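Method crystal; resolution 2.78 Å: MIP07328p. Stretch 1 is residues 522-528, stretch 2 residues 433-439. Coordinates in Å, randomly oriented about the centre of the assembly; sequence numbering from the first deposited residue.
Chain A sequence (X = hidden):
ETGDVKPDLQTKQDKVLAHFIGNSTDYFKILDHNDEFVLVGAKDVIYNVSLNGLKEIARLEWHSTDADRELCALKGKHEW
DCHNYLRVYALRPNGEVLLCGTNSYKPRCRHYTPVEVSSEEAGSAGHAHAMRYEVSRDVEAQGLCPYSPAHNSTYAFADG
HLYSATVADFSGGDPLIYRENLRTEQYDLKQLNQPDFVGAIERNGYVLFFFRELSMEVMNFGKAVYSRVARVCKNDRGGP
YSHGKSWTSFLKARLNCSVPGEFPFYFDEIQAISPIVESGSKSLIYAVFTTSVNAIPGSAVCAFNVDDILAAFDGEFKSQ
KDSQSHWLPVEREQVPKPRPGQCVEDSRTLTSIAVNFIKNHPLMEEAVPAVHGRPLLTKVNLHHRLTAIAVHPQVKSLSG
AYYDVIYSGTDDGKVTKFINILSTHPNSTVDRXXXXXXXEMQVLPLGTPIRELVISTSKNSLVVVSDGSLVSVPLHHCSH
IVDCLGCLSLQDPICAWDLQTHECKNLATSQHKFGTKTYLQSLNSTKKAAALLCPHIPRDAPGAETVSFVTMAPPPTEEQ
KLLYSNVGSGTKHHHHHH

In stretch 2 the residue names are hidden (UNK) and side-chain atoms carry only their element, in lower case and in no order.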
ATOM      1  N   SER A 522       0.793  18.652  24.970  1.00 75.97           N
ATOM      2  CA  SER A 522       0.694  17.481  25.842  1.00 83.71           C
ATOM      3  C   SER A 522       0.207  16.307  24.999  1.00 79.42           C
ATOM      4  O   SER A 522      -0.980  16.223  24.669  1.00 93.66           O
ATOM      5  CB  SER A 522      -0.236  17.746  27.020  1.00 84.66           C
ATOM      6  OG  SER A 522      -0.247  16.644  27.910  1.00 76.02           O
ATOM      7  N   LEU A 523       1.125  15.405  24.657  1.00 67.54           N
ATOM      8  CA  LEU A 523       0.787  14.218  23.883  1.00 60.67           C
ATOM      9  C   LEU A 523       0.638  12.969  24.738  1.00 76.40           C
ATOM     10  O   LEU A 523      -0.068  12.040  24.330  1.00 85.44           O
ATOM     11  CB  LEU A 523       1.855  13.955  22.813  1.00 49.60           C
ATOM     12  CG  LEU A 523       2.173  15.081  21.829  1.00 50.56           C
ATOM     13  CD1 LEU A 523       3.232  14.629  20.836  1.00 48.47           C
ATOM     14  CD2 LEU A 523       0.916  15.529  21.109  1.00 51.32           C
ATOM     15  N   ASN A 524       1.278  12.927  25.904  1.00 82.48           N
ATOM     16  CA  ASN A 524       1.304  11.747  26.765  1.00 82.60           C
ATOM     17  C   ASN A 524       0.295  11.851  27.901  1.00 86.67           C
ATOM     18  O   ASN A 524       0.590  11.488  29.043  1.00105.39           O
ATOM     19  CB  ASN A 524       2.714  11.537  27.313  1.00 89.72           C
ATOM     20  CG  ASN A 524       2.953  10.116  27.783  1.00 95.36           C
ATOM     21  OD1 ASN A 524       2.164   9.216  27.497  1.00 96.37           O
ATOM     22  ND2 ASN A 524       4.050   9.905  28.502  1.00 98.56           N
ATOM     23  N   SER A 525      -0.911  12.340  27.615  1.00 79.09           N
ATOM     24  CA  SER A 525      -1.923  12.560  28.637  1.00 83.87           C
ATOM     25  C   SER A 525      -3.298  12.284  28.049  1.00 93.72           C
ATOM     26  O   SER A 525      -3.441  11.940  26.872  1.00 94.68           O
ATOM     27  CB  SER A 525      -1.850  13.989  29.189  1.00 87.41           C
ATOM     28  OG  SER A 525      -2.171  14.937  28.184  1.00 78.12           O
ATOM     29  N   THR A 526      -4.320  12.436  28.888  1.00 94.56           N
ATOM     30  CA  THR A 526      -5.693  12.396  28.409  1.00 88.88           C
ATOM     31  C   THR A 526      -6.012  13.684  27.660  1.00 87.22           C
ATOM     32  O   THR A 526      -5.398  14.730  27.891  1.00 99.56           O
ATOM     33  CB  THR A 526      -6.664  12.215  29.576  1.00 95.00           C
ATOM     34  OG1 THR A 526      -6.088  11.334  30.547  1.00109.14           O
ATOM     35  CG2 THR A 526      -7.982  11.622  29.089  1.00 94.04           C
ATOM     36  N   LYS A 527      -6.982  13.602  26.747  1.00 80.85           N
ATOM     37  CA  LYS A 527      -7.398  14.799  26.025  1.00 78.84           C
ATOM     38  C   LYS A 527      -8.013  15.828  26.963  1.00 94.11           C
ATOM     39  O   LYS A 527      -7.974  17.031  26.678  1.00 79.84           O
ATOM     40  CB  LYS A 527      -8.375  14.429  24.910  1.00 60.14           C
ATOM     41  CG  LYS A 527      -7.772  13.508  23.864  1.00 57.31           C
ATOM     42  CD  LYS A 527      -8.355  13.774  22.492  1.00 51.94           C
ATOM     43  CE  LYS A 527      -7.438  13.238  21.411  1.00 56.59           C
ATOM     44  NZ  LYS A 527      -7.662  13.916  20.105  1.00 73.81           N
ATOM     45  N   LYS A 528      -8.578  15.381  28.087  1.00 98.91           N
ATOM     46  CA  LYS A 528      -9.007  16.315  29.120  1.00 92.67           C
ATOM     47  C   LYS A 528      -7.849  16.724  30.021  1.00101.20           C
ATOM     48  O   LYS A 528      -7.824  17.857  30.512  1.00108.37           O
ATOM     49  CB  LYS A 528     -10.139  15.709  29.953  1.00 98.83           C
ATOM     50  CG  LYS A 528      -9.772  14.430  30.690  1.00121.92           C
ATOM     51  CD  LYS A 528     -10.881  14.010  31.643  1.00134.96           C
ATOM     52  CE  LYS A 528     -10.561  12.690  32.329  1.00136.56           C
ATOM     53  NZ  LYS A 528     -10.514  11.553  31.368  1.00130.66           N
ATOM     54  N   UNK A 433       1.593  -0.156  24.718  1.00 63.01           N
ATOM     55  CA  UNK A 433       1.483   0.676  23.526  1.00 50.01           C
ATOM     56  C   UNK A 433       0.076   1.252  23.462  1.00 66.40           C
ATOM     57  O   UNK A 433      -0.905   0.500  23.450  1.00 87.52           O
ATOM     58  c   UNK A 433       2.230   1.675  20.587  1.00 44.75           C
ATOM     59  c   UNK A 433       1.433  -0.571  19.825  1.00 37.77           C
ATOM     60  c   UNK A 433       1.783  -0.139  22.268  1.00 46.06           C
ATOM     61  c   UNK A 433       1.367   0.471  20.927  1.00 45.83           C
ATOM     62  N   UNK A 434      -0.026   2.577  23.420  1.00 44.42           N
ATOM     63  CA  UNK A 434      -1.317   3.238  23.324  1.00 61.71           C
ATOM     64  C   UNK A 434      -1.419   3.996  22.006  1.00 49.67           C
ATOM     65  O   UNK A 434      -0.415   4.300  21.357  1.00 56.41           O
ATOM     66  c   UNK A 434      -0.197   7.521  25.889  1.00 97.92           C
ATOM     67  c   UNK A 434      -1.558   4.186  24.509  1.00 73.40           C
ATOM     68  c   UNK A 434      -0.636   5.388  24.591  1.00 66.65           C
ATOM     69  n   UNK A 434      -0.621   8.357  27.051  1.00 85.41           N
ATOM     70  c   UNK A 434      -1.013   6.239  25.800  1.00 92.64           C
ATOM     71  N   UNK A 435      -2.657   4.287  21.615  1.00 47.06           N
ATOM     72  CA  UNK A 435      -2.966   4.909  20.330  1.00 40.35           C
ATOM     73  C   UNK A 435      -3.593   6.272  20.587  1.00 65.86           C
ATOM     74  O   UNK A 435      -4.725   6.357  21.076  1.00 77.98           O
ATOM     75  c   UNK A 435      -3.901   4.022  19.507  1.00 42.32           C
ATOM     76  c   UNK A 435      -4.221   4.676  18.172  1.00 38.46           C
ATOM     77  o   UNK A 435      -3.279   2.751  19.276  1.00 47.41           O
ATOM     78  N   UNK A 436      -2.859   7.332  20.258  1.00 56.35           N
ATOM     79  CA  UNK A 436      -3.338   8.700  20.427  1.00 51.44           C
ATOM     80  C   UNK A 436      -4.051   9.089  19.136  1.00 50.48           C
ATOM     81  O   UNK A 436      -3.413   9.411  18.133  1.00 46.54           O
ATOM     82  c   UNK A 436      -2.736  11.076  20.953  1.00 57.83           C
ATOM     83  c   UNK A 436      -2.197   9.664  20.756  1.00 43.41           C
ATOM     84  c   UNK A 436      -1.440   9.193  21.990  1.00 57.33           C
ATOM     85  N   UNK A 437      -5.380   9.057  19.161  1.00 46.55           N
ATOM     86  CA  UNK A 437      -6.175   9.433  17.998  1.00 45.90           C
ATOM     87  C   UNK A 437      -6.237  10.952  17.919  1.00 56.90           C
ATOM     88  O   UNK A 437      -6.757  11.610  18.825  1.00 73.20           O
ATOM     89  c   UNK A 437      -7.503   7.309  17.987  1.00 41.47           C
ATOM     90  c   UNK A 437      -8.452   9.378  16.951  1.00 53.12           C
ATOM     91  c   UNK A 437      -7.581   8.824  18.068  1.00 48.86           C
ATOM     92  N   UNK A 438      -5.709  11.511  16.832  1.00 57.30           N
ATOM     93  CA  UNK A 438      -5.701  12.961  16.671  1.00 47.97           C
ATOM     94  C   UNK A 438      -7.075  13.465  16.247  1.00 45.26           C
ATOM     95  O   UNK A 438      -7.643  14.364  16.877  1.00 60.18           O
ATOM     96  c   UNK A 438      -4.612  13.379  15.668  1.00 56.36           C
ATOM     97  c   UNK A 438      -4.670  14.874  15.407  1.00 53.56           C
ATOM     98  c   UNK A 438      -2.119  13.232  15.207  1.00 72.96           C
ATOM     99  c   UNK A 438      -3.234  12.972  16.189  1.00 61.33           C
ATOM    100  N   UNK A 439      -7.632  12.897  15.178  1.00 46.37           N
ATOM    101  CA  UNK A 439      -8.940  13.320  14.697  1.00 60.90           C
ATOM    102  C   UNK A 439      -9.533  12.234  13.813  1.00 61.56           C
ATOM    103  O   UNK A 439      -8.809  11.442  13.205  1.00 66.38           O
ATOM    104  o   UNK A 439      -8.186  14.446  12.679  1.00 55.68           O
ATOM    105  c   UNK A 439      -8.856  14.634  13.914  1.00 68.19           C
TER

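Position 433 carries four side-chain carbons and no heteroatom, forked at the second carbon from the backbone. A fork there, rather than at the first, specifies leucine. The side chain of Leu-433, with chi1 at 165° (t), comes no nearer to stretch 1 than 10.2 Å, from a terminal CD carbon to OD1 of Asn-524, and takes no part in the contact.

At position 434 four carbons run in an unbranched row and end in a nitrogen. The CA-to-CB bond points toward stretch 1, and the terminal nitrogen lies 2.9 Å from OD1 of Asn-524. The residue is therefore Lys-434, and its NZ donates a hydrogen bond to that carbonyl oxygen. Chi1 is p and chi2 to chi4 are all t, so beyond its first turn the chain is fully extended. NZ also comes within 4.0 Å of N of Ser-525.

Position 435 has one carbon bearing an oxygen and a second carbon. This branched three-atom group is threonine in outline. Thr-435 is out of reach of stretch 1, and its OG1 is hydrogen-bonded elsewhere in the structure.

Position 436 has three carbons, the first carrying the other two. Its CA-to-CB bond points toward stretch 1, and one of the two outer carbons lies 3.9 Å from O of Leu-523, a packing contact. This is Val-436, and the outer carbon is CG2; the CA atoms of Val-436 and Leu-523, 7.7 Å apart, mark the register.

Position 437 repeats the three-carbon fork, but its CA-to-CB bond points sideways and its CB comes no nearer than 5.5 Å, to NZ of Lys-527. Its backbone O accepts a hydrogen bond from NZ of Lys-527 at 2.8 Å. It is Val-437.

Position 438 shows four carbons forked at the first, one arm two carbons long. The CA-to-CB bond points away from stretch 1, and the closest approach is through the backbone, with O 3.3 Å from NZ of Lys-527. The residue is Ile-438.

Position 439 has one carbon followed by one oxygen, hence serine. Ser-439, with chi1 at 69° (p), makes no contact with stretch 1.

The contact buries 244 Å², both sides summed, and its touching residues are at least 87 apart in sequence. Two lysines supply its hydrogen bonds in opposite directions: Lys-434 reaches from the strand to the Asn-524 side chain, while Lys-527 reaches back to the strand's backbone. The CA-to-CB bond of Asn-524 points away and that of Lys-527 sideways, yet the end of each side chain comes nearer to the strand. Between these polar links, Val-436 packs against the Leu-523 backbone.

Stretch 2 (433-439) LKTVVIS
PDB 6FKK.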